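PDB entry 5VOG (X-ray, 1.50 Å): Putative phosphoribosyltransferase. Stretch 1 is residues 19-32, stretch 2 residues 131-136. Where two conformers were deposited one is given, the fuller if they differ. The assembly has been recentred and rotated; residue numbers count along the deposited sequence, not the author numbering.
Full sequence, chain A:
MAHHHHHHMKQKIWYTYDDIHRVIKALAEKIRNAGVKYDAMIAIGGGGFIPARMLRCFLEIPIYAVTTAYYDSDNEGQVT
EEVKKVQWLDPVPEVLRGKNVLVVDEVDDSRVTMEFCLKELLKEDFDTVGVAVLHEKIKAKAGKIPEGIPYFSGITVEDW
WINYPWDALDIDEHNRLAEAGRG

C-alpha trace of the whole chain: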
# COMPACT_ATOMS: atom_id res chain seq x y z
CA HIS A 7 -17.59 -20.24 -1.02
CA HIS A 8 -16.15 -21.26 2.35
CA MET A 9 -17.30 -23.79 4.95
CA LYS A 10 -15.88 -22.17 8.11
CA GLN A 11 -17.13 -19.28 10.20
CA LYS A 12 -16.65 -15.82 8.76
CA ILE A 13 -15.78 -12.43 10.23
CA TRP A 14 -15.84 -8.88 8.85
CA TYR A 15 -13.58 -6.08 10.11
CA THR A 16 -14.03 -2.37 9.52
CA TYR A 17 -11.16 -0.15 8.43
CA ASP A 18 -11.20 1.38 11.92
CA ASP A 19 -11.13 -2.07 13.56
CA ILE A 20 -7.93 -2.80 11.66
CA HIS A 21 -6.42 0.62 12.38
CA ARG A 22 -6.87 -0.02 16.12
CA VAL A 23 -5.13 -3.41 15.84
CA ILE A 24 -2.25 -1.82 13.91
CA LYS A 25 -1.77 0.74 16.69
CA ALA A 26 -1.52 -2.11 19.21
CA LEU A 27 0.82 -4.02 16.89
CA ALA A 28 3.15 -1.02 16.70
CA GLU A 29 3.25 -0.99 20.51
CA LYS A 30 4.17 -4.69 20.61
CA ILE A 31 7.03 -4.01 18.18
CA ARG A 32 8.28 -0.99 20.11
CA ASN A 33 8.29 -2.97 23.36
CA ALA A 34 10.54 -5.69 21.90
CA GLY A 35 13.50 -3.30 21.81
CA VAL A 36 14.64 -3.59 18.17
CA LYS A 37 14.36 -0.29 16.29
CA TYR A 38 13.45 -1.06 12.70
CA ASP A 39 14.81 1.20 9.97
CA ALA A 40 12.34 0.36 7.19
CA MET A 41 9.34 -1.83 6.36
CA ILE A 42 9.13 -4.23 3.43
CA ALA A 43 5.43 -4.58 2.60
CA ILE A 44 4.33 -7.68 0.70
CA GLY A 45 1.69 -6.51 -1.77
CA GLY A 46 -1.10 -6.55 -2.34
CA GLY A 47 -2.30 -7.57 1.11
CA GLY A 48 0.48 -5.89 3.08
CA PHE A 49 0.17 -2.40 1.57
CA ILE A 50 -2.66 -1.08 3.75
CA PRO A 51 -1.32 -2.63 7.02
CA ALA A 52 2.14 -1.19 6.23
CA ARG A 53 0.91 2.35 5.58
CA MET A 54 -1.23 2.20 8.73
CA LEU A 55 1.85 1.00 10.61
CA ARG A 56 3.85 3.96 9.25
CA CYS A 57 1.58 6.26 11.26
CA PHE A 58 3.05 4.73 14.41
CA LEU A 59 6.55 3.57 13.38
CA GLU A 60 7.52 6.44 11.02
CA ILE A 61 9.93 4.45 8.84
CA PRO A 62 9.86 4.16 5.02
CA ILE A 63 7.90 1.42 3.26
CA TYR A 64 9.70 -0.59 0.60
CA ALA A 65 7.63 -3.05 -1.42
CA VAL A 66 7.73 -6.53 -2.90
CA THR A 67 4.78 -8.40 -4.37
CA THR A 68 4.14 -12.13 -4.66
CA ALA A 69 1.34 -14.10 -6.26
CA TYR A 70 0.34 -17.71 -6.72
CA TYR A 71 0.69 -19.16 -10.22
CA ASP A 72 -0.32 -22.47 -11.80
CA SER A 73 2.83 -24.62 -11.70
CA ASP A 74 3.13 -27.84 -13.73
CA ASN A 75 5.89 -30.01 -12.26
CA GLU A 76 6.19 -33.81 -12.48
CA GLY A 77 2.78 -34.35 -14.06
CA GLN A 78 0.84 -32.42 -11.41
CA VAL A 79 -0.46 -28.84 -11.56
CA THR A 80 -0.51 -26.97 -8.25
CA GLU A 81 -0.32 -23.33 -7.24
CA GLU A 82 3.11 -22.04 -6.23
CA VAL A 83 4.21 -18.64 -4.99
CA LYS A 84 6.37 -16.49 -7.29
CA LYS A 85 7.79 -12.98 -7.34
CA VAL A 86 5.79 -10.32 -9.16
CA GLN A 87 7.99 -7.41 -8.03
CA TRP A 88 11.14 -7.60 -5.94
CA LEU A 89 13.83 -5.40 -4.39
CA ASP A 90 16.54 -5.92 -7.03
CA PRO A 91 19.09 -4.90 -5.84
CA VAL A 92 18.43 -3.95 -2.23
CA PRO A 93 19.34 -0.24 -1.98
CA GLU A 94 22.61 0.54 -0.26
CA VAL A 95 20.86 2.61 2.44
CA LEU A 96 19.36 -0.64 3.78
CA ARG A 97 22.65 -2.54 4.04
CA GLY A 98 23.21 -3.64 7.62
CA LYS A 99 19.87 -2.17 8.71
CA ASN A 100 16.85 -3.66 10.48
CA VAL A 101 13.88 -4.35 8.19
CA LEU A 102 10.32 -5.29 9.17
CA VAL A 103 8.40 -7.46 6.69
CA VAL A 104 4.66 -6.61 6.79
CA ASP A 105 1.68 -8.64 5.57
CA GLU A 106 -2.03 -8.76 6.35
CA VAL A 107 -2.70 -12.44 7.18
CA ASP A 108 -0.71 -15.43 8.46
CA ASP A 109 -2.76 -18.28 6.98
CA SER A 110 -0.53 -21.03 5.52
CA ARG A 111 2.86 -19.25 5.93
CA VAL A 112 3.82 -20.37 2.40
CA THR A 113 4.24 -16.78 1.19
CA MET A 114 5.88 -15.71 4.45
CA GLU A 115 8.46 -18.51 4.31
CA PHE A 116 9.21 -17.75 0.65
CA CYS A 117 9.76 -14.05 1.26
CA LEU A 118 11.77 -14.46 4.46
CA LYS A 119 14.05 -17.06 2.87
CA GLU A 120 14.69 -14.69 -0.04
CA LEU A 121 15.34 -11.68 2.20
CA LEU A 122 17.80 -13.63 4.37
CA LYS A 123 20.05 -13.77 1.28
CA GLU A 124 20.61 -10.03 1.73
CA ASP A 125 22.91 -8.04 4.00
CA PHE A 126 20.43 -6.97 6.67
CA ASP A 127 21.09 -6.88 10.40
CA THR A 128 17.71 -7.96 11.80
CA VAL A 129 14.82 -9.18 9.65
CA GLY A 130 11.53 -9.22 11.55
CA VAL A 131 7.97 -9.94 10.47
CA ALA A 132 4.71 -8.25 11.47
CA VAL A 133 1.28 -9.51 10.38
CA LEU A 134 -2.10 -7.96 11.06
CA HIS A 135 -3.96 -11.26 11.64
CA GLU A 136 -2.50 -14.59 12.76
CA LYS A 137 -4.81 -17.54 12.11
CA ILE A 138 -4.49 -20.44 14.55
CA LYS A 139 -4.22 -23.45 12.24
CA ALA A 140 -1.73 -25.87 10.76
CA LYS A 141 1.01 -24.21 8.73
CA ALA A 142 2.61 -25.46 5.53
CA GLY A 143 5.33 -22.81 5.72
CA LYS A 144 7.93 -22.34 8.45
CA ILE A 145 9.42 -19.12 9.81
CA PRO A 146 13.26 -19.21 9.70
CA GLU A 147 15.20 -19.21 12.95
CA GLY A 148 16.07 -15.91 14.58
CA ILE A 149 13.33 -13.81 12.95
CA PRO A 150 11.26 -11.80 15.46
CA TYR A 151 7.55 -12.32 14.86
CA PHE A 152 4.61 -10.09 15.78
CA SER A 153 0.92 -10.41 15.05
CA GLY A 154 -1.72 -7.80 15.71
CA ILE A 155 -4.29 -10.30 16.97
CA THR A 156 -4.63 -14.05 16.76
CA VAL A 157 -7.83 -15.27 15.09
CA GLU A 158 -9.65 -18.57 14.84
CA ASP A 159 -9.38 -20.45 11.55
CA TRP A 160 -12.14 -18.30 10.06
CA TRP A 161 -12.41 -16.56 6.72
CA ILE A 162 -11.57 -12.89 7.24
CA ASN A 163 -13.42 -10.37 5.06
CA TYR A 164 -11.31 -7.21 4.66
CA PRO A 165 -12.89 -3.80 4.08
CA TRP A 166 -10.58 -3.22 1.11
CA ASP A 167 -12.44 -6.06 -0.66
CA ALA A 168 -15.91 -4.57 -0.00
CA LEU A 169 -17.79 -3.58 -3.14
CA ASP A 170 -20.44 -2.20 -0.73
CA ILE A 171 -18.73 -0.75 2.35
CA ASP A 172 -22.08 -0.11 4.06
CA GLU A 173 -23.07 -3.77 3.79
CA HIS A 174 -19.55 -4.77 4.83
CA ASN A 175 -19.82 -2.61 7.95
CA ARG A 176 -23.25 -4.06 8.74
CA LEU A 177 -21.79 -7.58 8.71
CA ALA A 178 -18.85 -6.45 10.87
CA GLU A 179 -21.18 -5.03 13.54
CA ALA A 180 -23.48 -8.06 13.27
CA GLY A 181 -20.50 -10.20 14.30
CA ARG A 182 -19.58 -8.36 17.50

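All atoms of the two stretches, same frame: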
# COMPACT_ATOMS: atom_id res chain seq x y z
N ASP A 19 -11.53 -0.89 12.79
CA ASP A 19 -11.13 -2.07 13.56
C ASP A 19 -9.67 -2.40 13.30
O ASP A 19 -8.90 -2.68 14.23
CB ASP A 19 -11.99 -3.29 13.19
CG ASP A 19 -13.42 -3.22 13.70
OD1 ASP A 19 -13.69 -2.57 14.74
OD2 ASP A 19 -14.26 -3.87 13.05
N ILE A 20 -9.28 -2.40 12.03
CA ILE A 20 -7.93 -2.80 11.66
C ILE A 20 -6.92 -1.75 12.09
O ILE A 20 -5.85 -2.07 12.61
CB ILE A 20 -7.90 -3.08 10.14
CG1 ILE A 20 -8.66 -4.40 9.89
CG2 ILE A 20 -6.47 -3.09 9.59
CD1 ILE A 20 -8.94 -4.68 8.43
N HIS A 21 -7.27 -0.47 11.91
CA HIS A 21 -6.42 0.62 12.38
C HIS A 21 -6.09 0.48 13.87
O HIS A 21 -4.94 0.65 14.28
CB HIS A 21 -7.11 1.96 12.10
CG HIS A 21 -6.28 3.17 12.41
ND1 HIS A 21 -5.66 3.91 11.43
CD2 HIS A 21 -6.00 3.78 13.58
CE1 HIS A 21 -5.02 4.93 11.99
NE2 HIS A 21 -5.21 4.86 13.30
N ARG A 22 -7.10 0.13 14.69
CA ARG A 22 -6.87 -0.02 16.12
C ARG A 22 -5.92 -1.19 16.41
O ARG A 22 -5.08 -1.11 17.32
CB ARG A 22 -8.20 -0.22 16.85
CG ARG A 22 -9.17 0.95 16.71
CD ARG A 22 -10.53 0.62 17.31
NE ARG A 22 -11.55 1.59 16.90
CZ ARG A 22 -11.81 2.73 17.53
NH1 ARG A 22 -11.11 3.06 18.62
NH2 ARG A 22 -12.75 3.55 17.09
N VAL A 23 -6.05 -2.29 15.66
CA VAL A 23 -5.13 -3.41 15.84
C VAL A 23 -3.71 -3.01 15.45
O VAL A 23 -2.74 -3.36 16.12
CB VAL A 23 -5.61 -4.64 15.05
CG1 VAL A 23 -4.56 -5.76 15.09
CG2 VAL A 23 -6.93 -5.15 15.59
N ILE A 24 -3.57 -2.26 14.35
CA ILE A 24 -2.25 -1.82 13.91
C ILE A 24 -1.58 -0.95 14.97
O ILE A 24 -0.37 -1.07 15.21
CB ILE A 24 -2.35 -1.10 12.55
CG1 ILE A 24 -2.77 -2.06 11.44
CG2 ILE A 24 -1.03 -0.41 12.22
CD1 ILE A 24 -1.70 -3.09 11.06
N LYS A 25 -2.34 -0.05 15.60
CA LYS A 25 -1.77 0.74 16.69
C LYS A 25 -1.23 -0.15 17.80
O LYS A 25 -0.12 0.06 18.31
CB LYS A 25 -2.83 1.69 17.25
CG LYS A 25 -2.34 2.60 18.37
CD LYS A 25 -3.40 3.61 18.78
CE LYS A 25 -2.86 4.59 19.82
NZ LYS A 25 -3.88 5.62 20.18
N ALA A 26 -1.98 -1.19 18.17
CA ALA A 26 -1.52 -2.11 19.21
C ALA A 26 -0.33 -2.93 18.73
O ALA A 26 0.58 -3.24 19.51
CB ALA A 26 -2.67 -3.03 19.62
N LEU A 27 -0.31 -3.29 17.44
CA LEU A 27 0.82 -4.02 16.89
C LEU A 27 2.09 -3.18 16.94
O LEU A 27 3.16 -3.69 17.30
CB LEU A 27 0.50 -4.44 15.45
CG LEU A 27 1.59 -5.12 14.61
CD1 LEU A 27 2.10 -6.40 15.28
CD2 LEU A 27 1.04 -5.42 13.23
N ALA A 28 1.99 -1.90 16.60
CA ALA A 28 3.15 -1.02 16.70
C ALA A 28 3.69 -0.98 18.12
O ALA A 28 4.91 -0.93 18.33
CB ALA A 28 2.79 0.39 16.23
N GLU A 29 2.80 -1.01 19.12
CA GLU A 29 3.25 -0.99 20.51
C GLU A 29 3.97 -2.28 20.87
O GLU A 29 4.97 -2.26 21.60
CB GLU A 29 2.07 -0.74 21.44
CG GLU A 29 2.42 -0.74 22.93
CD GLU A 29 3.17 0.51 23.36
OE1 GLU A 29 3.43 1.39 22.50
OE2 GLU A 29 3.50 0.62 24.56
N LYS A 30 3.47 -3.43 20.37
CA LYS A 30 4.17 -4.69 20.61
C LYS A 30 5.58 -4.65 20.03
O LYS A 30 6.54 -5.13 20.66
CB LYS A 30 3.41 -5.85 19.97
CG LYS A 30 2.03 -6.15 20.53
CD LYS A 30 1.44 -7.39 19.84
CE LYS A 30 0.01 -7.66 20.29
NZ LYS A 30 -0.54 -8.93 19.75
N ILE A 31 5.72 -4.11 18.82
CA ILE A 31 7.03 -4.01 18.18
C ILE A 31 7.95 -3.11 18.99
O ILE A 31 9.09 -3.48 19.30
CB ILE A 31 6.86 -3.51 16.73
CG1 ILE A 31 6.10 -4.55 15.90
CG2 ILE A 31 8.22 -3.18 16.11
CD1 ILE A 31 5.48 -4.00 14.60
N ARG A 32 7.45 -1.93 19.36
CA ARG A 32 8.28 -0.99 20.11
C ARG A 32 8.76 -1.57 21.43
O ARG A 32 9.88 -1.29 21.86
CB ARG A 32 7.49 0.30 20.35
N VAL A 131 9.22 -9.85 11.22
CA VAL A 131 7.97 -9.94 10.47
C VAL A 131 6.81 -9.53 11.37
O VAL A 131 6.77 -9.86 12.56
CB VAL A 131 7.76 -11.35 9.87
CG1 VAL A 131 7.55 -12.38 10.95
CG2 VAL A 131 6.59 -11.35 8.89
N ALA A 132 5.90 -8.74 10.79
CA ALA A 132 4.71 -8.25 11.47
C ALA A 132 3.51 -8.53 10.58
O ALA A 132 3.50 -8.14 9.41
CB ALA A 132 4.81 -6.75 11.75
N VAL A 133 2.50 -9.22 11.12
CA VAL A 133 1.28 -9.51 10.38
C VAL A 133 0.09 -8.97 11.15
O VAL A 133 0.08 -8.97 12.39
CB VAL A 133 1.10 -11.01 10.08
CG1 VAL A 133 2.11 -11.47 9.06
CG2 VAL A 133 1.22 -11.84 11.36
N LEU A 134 -0.91 -8.49 10.42
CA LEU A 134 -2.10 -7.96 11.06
C LEU A 134 -2.86 -9.06 11.80
O LEU A 134 -3.17 -8.92 12.99
CB LEU A 134 -2.98 -7.29 10.00
CG LEU A 134 -4.43 -6.94 10.33
CD1 LEU A 134 -4.52 -5.92 11.46
CD2 LEU A 134 -5.12 -6.40 9.08
N HIS A 135 -3.15 -10.16 11.11
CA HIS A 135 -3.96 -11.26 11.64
C HIS A 135 -3.19 -12.56 11.56
O HIS A 135 -2.71 -12.94 10.48
CB HIS A 135 -5.26 -11.39 10.85
CG HIS A 135 -6.17 -10.22 11.00
ND1 HIS A 135 -6.81 -9.64 9.93
CD2 HIS A 135 -6.56 -9.54 12.10
CE1 HIS A 135 -7.56 -8.64 10.36
NE2 HIS A 135 -7.43 -8.56 11.68
N GLU A 136 -3.12 -13.27 12.69
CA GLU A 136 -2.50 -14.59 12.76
C GLU A 136 -3.59 -15.63 12.98
O GLU A 136 -4.18 -15.70 14.06
CB GLU A 136 -1.47 -14.64 13.89
CG GLU A 136 -0.89 -16.03 14.10
CD GLU A 136 0.04 -16.11 15.30
OE1 GLU A 136 0.20 -15.11 16.02
OE2 GLU A 136 0.61 -17.20 15.51

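The contact joins a helix to a short segment far off in sequence, with touching residues at least 101 positions apart. Residues 19-32 form an unbroken stretch of helix, each amide from Val23 to Arg32 bonding to the carbonyl four residues back, so those amides and their carbonyl partners are satisfied within the helix. Residues 131-133 form a strand running nearly antiparallel to the helix, at 157°, with the two axes 10.0 Å apart at closest approach. No hydrogen bond crosses between the stretches; what holds this interface is apolar packing, and it buries 332 Å² in all.

Val131, already within the strand, lies out of reach of the helix. Ala132 is the first residue to point at it, and its methyl meets two side chains one helical turn apart: Ile31 CD1 lies 4.0 Å from Ala132 CB, and Leu27 CD2 lies 4.3 Å from the same CB. The short residue on the strand is thus matched by long residues on the helix, which reach across the gap.

Val133 follows the alternation of a strand and turns its side chain away. Its backbone still takes part, because Leu27 CD2 rests 3.8 Å from Val133 O. This is a van der Waals contact, with a methyl covering part of a carbonyl.

At Leu134 the chain turns a corner, and here the helix finds its main partner. Leu134 CA is 6.8 Å from Ile24 CA, the nearest backbone pairing of the two stretches. The CA-to-CB bond of Leu134 points sideways, but with chi1 at t and chi2 at p the end of the side chain comes nearer the helix. Its CD1 meets Val23 CG1 at 3.6 Å and Ile24 CD1 at 4.0 Å. Both methyls touch Ile20: Leu134 CD2 lies 3.6 Å from Ile20 CG2, and Leu134 CD1 3.9 Å from it. Three branched aliphatic residues, spaced i, i+3 and i+4, together pack against one leucine, which has the largest area covered of any residue in the contact.

His135 begins to leave the helix. Its ring is met obliquely by Ile20, with Ile20 CG1 4.4 Å from His135 CE1, a loose van der Waals contact at a ring carbon; ND1 is hydrogen-bonded elsewhere in the structure. Glu136 then lies beyond reach.

Read as a rule, the helix offers a stripe of Ile20, Val23, Ile24, Leu27 and Ile31, all aliphatic, and leaves Arg22, Lys25, Ala26, Glu29 and Lys30 exposed. The other stretch answers with a small residue where the strand points inward and a leucine at the corner.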